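Local coordinates for protein acetyl-coa acetyltransferase (Zoogloea ramigera, PDB 2WL6) that is a biosynthetic acetoacetyl-CoA thiolase that in its natural form probably condenses two acetyl-CoA units, a step toward polyhydroxybutyrate, at residues A[274-282]-A[294-305]. The protein carries 2 engineered substitutions. Sequence-based numbering, arbitrary orientation.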
# COMPACT_ATOMS: atom_id res chain seq x y z
N ARG A 274 19.76 44.20 -6.27
CA ARG A 274 18.96 44.84 -5.24
C ARG A 274 17.47 44.61 -5.46
O ARG A 274 16.95 44.89 -6.54
CB ARG A 274 19.24 46.34 -5.21
CG ARG A 274 18.42 47.06 -4.19
CD ARG A 274 18.55 48.53 -4.36
NE ARG A 274 17.76 49.01 -5.49
CZ ARG A 274 16.80 49.94 -5.40
NH1 ARG A 274 16.50 50.49 -4.21
NH2 ARG A 274 16.12 50.32 -6.48
N ILE A 275 16.79 44.12 -4.43
CA ILE A 275 15.35 43.97 -4.54
C ILE A 275 14.73 45.34 -4.48
O ILE A 275 14.76 46.00 -3.45
CB ILE A 275 14.76 43.01 -3.48
CG1 ILE A 275 15.29 41.60 -3.69
CG2 ILE A 275 13.23 42.99 -3.58
CD1 ILE A 275 15.15 40.73 -2.47
N VAL A 276 14.19 45.79 -5.61
CA VAL A 276 13.53 47.08 -5.67
C VAL A 276 12.01 46.94 -5.47
O VAL A 276 11.36 47.88 -4.99
CB VAL A 276 13.83 47.78 -6.98
CG1 VAL A 276 14.45 46.79 -7.94
CG2 VAL A 276 12.55 48.41 -7.55
N SER A 277 11.45 45.77 -5.83
CA SER A 277 10.07 45.45 -5.39
C SER A 277 9.54 44.05 -5.74
O SER A 277 10.25 43.24 -6.29
CB SER A 277 9.10 46.51 -5.88
OG SER A 277 9.04 46.45 -7.27
N TRP A 278 8.29 43.77 -5.39
CA TRP A 278 7.65 42.47 -5.66
C TRP A 278 6.14 42.61 -5.59
O TRP A 278 5.62 43.62 -5.15
CB TRP A 278 8.11 41.42 -4.65
CG TRP A 278 7.43 41.59 -3.35
CD1 TRP A 278 7.68 42.54 -2.41
CD2 TRP A 278 6.35 40.80 -2.84
NE1 TRP A 278 6.83 42.39 -1.35
CE2 TRP A 278 6.00 41.33 -1.59
CE3 TRP A 278 5.64 39.69 -3.31
CZ2 TRP A 278 4.99 40.79 -0.82
CZ3 TRP A 278 4.63 39.16 -2.54
CH2 TRP A 278 4.32 39.70 -1.31
N ALA A 279 5.41 41.60 -6.02
CA ALA A 279 3.96 41.62 -5.92
C ALA A 279 3.42 40.23 -6.17
O ALA A 279 4.11 39.40 -6.77
CB ALA A 279 3.38 42.58 -6.92
N THR A 280 2.22 39.95 -5.67
CA THR A 280 1.50 38.74 -6.08
C THR A 280 0.04 39.06 -6.30
O THR A 280 -0.52 39.97 -5.64
CB THR A 280 1.62 37.58 -5.07
OG1 THR A 280 0.87 36.46 -5.56
CG2 THR A 280 1.07 37.98 -3.74
N VAL A 281 -0.59 38.32 -7.22
CA VAL A 281 -2.00 38.51 -7.50
C VAL A 281 -2.74 37.20 -7.80
O VAL A 281 -2.13 36.17 -8.04
CB VAL A 281 -2.22 39.50 -8.64
CG1 VAL A 281 -3.63 39.96 -8.60
CG2 VAL A 281 -1.31 40.68 -8.48
N GLY A 282 -4.06 37.25 -7.73
CA GLY A 282 -4.87 36.15 -8.18
C GLY A 282 -5.57 36.49 -9.47
O GLY A 282 -5.91 37.65 -9.72
N PRO A 294 -0.85 40.33 -14.20
CA PRO A 294 -1.10 41.44 -13.28
C PRO A 294 -0.04 41.56 -12.20
O PRO A 294 0.20 42.66 -11.67
CB PRO A 294 -2.45 41.08 -12.65
CG PRO A 294 -2.54 39.59 -12.77
CD PRO A 294 -1.87 39.27 -14.07
N ALA A 295 0.58 40.43 -11.89
CA ALA A 295 1.67 40.40 -10.94
C ALA A 295 2.82 41.23 -11.48
O ALA A 295 3.35 42.10 -10.81
CB ALA A 295 2.10 38.97 -10.69
N SER A 296 3.17 40.94 -12.72
CA SER A 296 4.25 41.62 -13.40
C SER A 296 3.96 43.09 -13.45
O SER A 296 4.82 43.92 -13.19
CB SER A 296 4.42 41.05 -14.80
OG SER A 296 4.65 39.65 -14.75
N ARG A 297 2.72 43.43 -13.78
CA ARG A 297 2.30 44.82 -13.83
C ARG A 297 2.45 45.49 -12.44
O ARG A 297 3.18 46.47 -12.29
CB ARG A 297 0.84 44.92 -14.31
CG ARG A 297 0.63 44.51 -15.78
CD ARG A 297 -0.88 44.43 -16.23
NE ARG A 297 -1.00 43.87 -17.58
CZ ARG A 297 -0.44 44.41 -18.66
NH1 ARG A 297 0.28 45.54 -18.56
NH2 ARG A 297 -0.58 43.83 -19.84
N LYS A 298 1.76 44.93 -11.45
CA LYS A 298 1.70 45.49 -10.10
C LYS A 298 3.11 45.53 -9.53
O LYS A 298 3.47 46.41 -8.77
CB LYS A 298 0.72 44.68 -9.26
CG LYS A 298 0.72 44.90 -7.75
CD LYS A 298 0.67 46.38 -7.38
CE LYS A 298 -0.65 47.07 -7.76
NZ LYS A 298 -0.56 47.69 -9.12
N ALA A 299 3.94 44.60 -9.95
CA ALA A 299 5.33 44.66 -9.56
C ALA A 299 5.89 45.94 -10.14
O ALA A 299 6.34 46.80 -9.40
CB ALA A 299 6.09 43.47 -10.08
N LEU A 300 5.83 46.09 -11.46
CA LEU A 300 6.48 47.22 -12.14
C LEU A 300 6.02 48.56 -11.59
O LEU A 300 6.82 49.48 -11.38
CB LEU A 300 6.23 47.18 -13.65
CG LEU A 300 6.99 46.05 -14.33
CD1 LEU A 300 6.62 45.86 -15.78
CD2 LEU A 300 8.48 46.33 -14.15
N GLU A 301 4.72 48.66 -11.36
CA GLU A 301 4.14 49.87 -10.82
C GLU A 301 4.72 50.16 -9.44
O GLU A 301 5.08 51.30 -9.15
CB GLU A 301 2.62 49.77 -10.75
CG GLU A 301 1.97 50.91 -10.00
CD GLU A 301 0.53 50.58 -9.65
OE1 GLU A 301 -0.10 49.75 -10.36
OE2 GLU A 301 0.03 51.14 -8.66
N ARG A 302 4.86 49.13 -8.61
CA ARG A 302 5.47 49.30 -7.29
C ARG A 302 6.91 49.75 -7.42
O ARG A 302 7.38 50.51 -6.59
CB ARG A 302 5.40 48.01 -6.47
CG ARG A 302 5.22 48.21 -4.98
CD ARG A 302 4.46 47.05 -4.36
NE ARG A 302 3.01 47.26 -4.32
CZ ARG A 302 2.14 46.34 -3.91
NH1 ARG A 302 2.58 45.14 -3.51
NH2 ARG A 302 0.84 46.62 -3.88
N ALA A 303 7.59 49.31 -8.47
CA ALA A 303 8.98 49.68 -8.66
C ALA A 303 9.13 51.05 -9.32
O ALA A 303 10.21 51.63 -9.31
CB ALA A 303 9.73 48.63 -9.46
N GLY A 304 8.04 51.54 -9.89
CA GLY A 304 8.05 52.82 -10.60
C GLY A 304 8.65 52.66 -11.99
O GLY A 304 9.21 53.61 -12.56
N TRP A 305 8.53 51.46 -12.54
CA TRP A 305 9.21 51.13 -13.76
C TRP A 305 8.26 50.96 -14.93
O TRP A 305 7.17 50.44 -14.76
CB TRP A 305 9.98 49.82 -13.55
CG TRP A 305 11.30 50.01 -12.89
CD1 TRP A 305 11.89 51.20 -12.57
CD2 TRP A 305 12.22 49.00 -12.51
NE1 TRP A 305 13.12 50.99 -12.02
CE2 TRP A 305 13.35 49.64 -11.97
CE3 TRP A 305 12.21 47.62 -12.59
CZ2 TRP A 305 14.44 48.93 -11.49
CZ3 TRP A 305 13.30 46.92 -12.10
CH2 TRP A 305 14.39 47.58 -11.55
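Ala299 O takes two donors: Ala303 N, in the regular helical bond at 3.0 Å, and Ser277 OG from the strand, in a weak bond at 3.5 Å. With chi1 at 67°, between backbone N and carbonyl carbon, and a CB already facing the helix, the serine sets OG near that acceptor. Val276 and Ser277 form a classic beta bulge opposite Cys388, so both point at the helix. Val276 splits its branches: CG2 meets the Ala303 methyl and lies over one face of the Trp305 indole, while CG1 reaches CH2 of that ring at 3.7 Å. Cutting Val276 back to an alanine removes both branches and is likely to open a gap against Ala303 and the indole, with the Trp305 ring less firmly held. Farther along, Ala279 CB packs on Lys298 CG (3.6 Å) and beside Ala299, two alanines consistent with the close approach of the segment axes, 6.7 Å at 148°. Val281 turns CG2 onto Ala295 CA (3.9 Å), and its CB faces Pro294 CG. Arg302 passes its CD by Trp278 O, and its NH1 forms a salt bridge with Asp107 of the second subunit. The helix thus covers one side of the strand within a beta-alpha-beta crossover of the C-terminal thiolase domain, while Trp278 packs against helix 91-104. With one weak polar link, cohesion here is mainly apolar, and the arginine charge finds its mate across the subunit interface.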